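Local coordinates for protein formylmethanofuran--tetrahydromethanopterin formyltransferase (Methanosarcina barkeri, PDB 1M5S) that reversibly transfers the formyl group of formylmethanofuran to tetrahydromethanopterin, as a homotetramer, in the reduction of carbon dioxide to methane, at residues G136-Y140 with L150-N154. Residues are numbered along the deposited sequence; the frame is centred on the assembly and turned at random.
Sequences GRKVY and LAEEN
Glu152, extended with chi1 and chi2 both t, brings its carboxylate across the far half of the Arg137 side chain, OE1 lying 3.0 Å from Arg137 CD and 3.0 Å from Arg137 NH1 in a salt bridge. The contact is an example of an antiparallel hairpin whose backbone ladder gives way to side-chain and water links as the strands diverge. Strands 137-140 and 150-152 approach to 4.4 Å at 135°, well short of strictly antiparallel. In the hydrogen-bonded pair Tyr140-Ala151, with CA atoms 5.3 Å apart, Tyr140 N donates to Ala151 O (2.9 Å) and Ala151 N to Tyr140 O (3.1 Å). Val139 faces Glu152 in the neighbouring non-hydrogen-bonded pair, the CA atoms 4.1 Å apart; Val139 CG1 also packs on Leu150 CB at 3.7 Å. Past Glu152, Glu153 leaves the extended conformation (phi/psi -56/-47), yet its N still reaches Lys138 O at 2.9 Å, while Glu152 CA makes a CA-H...O contact of 3.4 Å with Lys138 O. A water spans the widening gap, accepting from Lys138 N (2.8 Å) and donating to Glu152 OE2 (3.2 Å). Lys138, all-trans, forms a salt bridge from NZ to Glu153 OE2 (3.4 Å), its hydrogen bond weak, and the Tyr140 ring (chi1 m) lies obliquely against Glu153 CB. The hairpin strands 137-144 and 147-170 are flanked by strand 130-134 beside the first and strand 103-106 beside the second, where Asn106 backbone atoms also bind Arg137 NH1 and Glu152 OE1, while Phe119 and Lys122 of helix 117-122 pack against Tyr140.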
# COMPACT_ATOMS: atom_id res chain seq x y z
N GLY A 136 -31.22 -6.26 -11.36
CA GLY A 136 -31.80 -7.45 -11.94
C GLY A 136 -31.40 -8.75 -11.25
O GLY A 136 -32.03 -9.79 -11.45
N ARG A 137 -30.36 -8.67 -10.43
CA ARG A 137 -29.81 -9.84 -9.72
C ARG A 137 -30.57 -10.09 -8.41
O ARG A 137 -30.93 -9.15 -7.69
CB ARG A 137 -28.34 -9.60 -9.37
CG ARG A 137 -27.42 -9.58 -10.60
CD ARG A 137 -25.94 -9.53 -10.23
NE ARG A 137 -25.07 -9.17 -11.36
CZ ARG A 137 -23.93 -9.81 -11.66
NH1 ARG A 137 -23.51 -10.85 -10.93
NH2 ARG A 137 -23.14 -9.48 -12.69
N LYS A 138 -30.83 -11.37 -8.14
CA LYS A 138 -31.49 -11.81 -6.93
C LYS A 138 -30.51 -11.89 -5.77
O LYS A 138 -29.60 -12.73 -5.76
CB LYS A 138 -32.14 -13.18 -7.15
CG LYS A 138 -32.89 -13.72 -5.94
CD LYS A 138 -33.67 -14.98 -6.30
CE LYS A 138 -34.21 -15.66 -5.06
NZ LYS A 138 -34.96 -16.90 -5.40
N VAL A 139 -30.77 -11.08 -4.74
CA VAL A 139 -29.84 -10.89 -3.63
C VAL A 139 -30.51 -11.11 -2.27
O VAL A 139 -31.64 -10.70 -2.04
CB VAL A 139 -29.21 -9.47 -3.67
CG1 VAL A 139 -28.31 -9.25 -2.47
CG2 VAL A 139 -28.46 -9.27 -4.97
N TYR A 140 -29.76 -11.69 -1.35
CA TYR A 140 -30.23 -11.93 0.02
C TYR A 140 -29.59 -10.92 0.97
O TYR A 140 -28.39 -10.64 0.88
CB TYR A 140 -29.87 -13.34 0.48
CG TYR A 140 -30.72 -14.39 -0.21
CD1 TYR A 140 -32.04 -14.60 0.19
CD2 TYR A 140 -30.16 -15.14 -1.25
CE1 TYR A 140 -32.82 -15.55 -0.47
CE2 TYR A 140 -30.95 -16.08 -1.92
CZ TYR A 140 -32.28 -16.29 -1.53
OH TYR A 140 -33.05 -17.20 -2.19
N LEU A 150 -25.03 -8.07 1.73
CA LEU A 150 -25.73 -8.47 0.51
C LEU A 150 -24.97 -9.60 -0.20
O LEU A 150 -23.75 -9.53 -0.35
CB LEU A 150 -25.90 -7.27 -0.42
CG LEU A 150 -27.12 -6.37 -0.22
CD1 LEU A 150 -27.47 -6.21 1.24
CD2 LEU A 150 -26.85 -5.01 -0.84
N ALA A 151 -25.69 -10.67 -0.54
CA ALA A 151 -25.09 -11.81 -1.24
C ALA A 151 -26.04 -12.33 -2.31
O ALA A 151 -27.14 -12.80 -2.01
CB ALA A 151 -24.76 -12.93 -0.24
N GLU A 152 -25.61 -12.26 -3.57
CA GLU A 152 -26.37 -12.84 -4.67
C GLU A 152 -26.65 -14.33 -4.41
O GLU A 152 -25.88 -15.00 -3.73
CB GLU A 152 -25.61 -12.69 -5.99
CG GLU A 152 -26.37 -13.18 -7.22
CD GLU A 152 -25.86 -12.56 -8.51
OE1 GLU A 152 -24.96 -11.70 -8.45
OE2 GLU A 152 -26.38 -12.92 -9.59
N GLU A 153 -27.77 -14.82 -4.93
CA GLU A 153 -28.20 -16.18 -4.64
C GLU A 153 -27.14 -17.22 -4.99
O GLU A 153 -26.80 -18.08 -4.17
CB GLU A 153 -29.50 -16.50 -5.38
CG GLU A 153 -29.97 -17.93 -5.17
CD GLU A 153 -31.26 -18.24 -5.90
OE1 GLU A 153 -31.36 -17.91 -7.10
OE2 GLU A 153 -32.17 -18.80 -5.25
N ASN A 154 -26.58 -17.08 -6.18
CA ASN A 154 -25.70 -18.10 -6.75
C ASN A 154 -24.30 -17.57 -7.04
O ASN A 154 -24.12 -16.39 -7.32
CB ASN A 154 -26.30 -18.64 -8.06
CG ASN A 154 -27.42 -19.64 -7.82
OD1 ASN A 154 -27.38 -20.44 -6.89
ND2 ASN A 154 -28.42 -19.61 -8.70
O HOH W 1 -29.49 -13.42 -9.48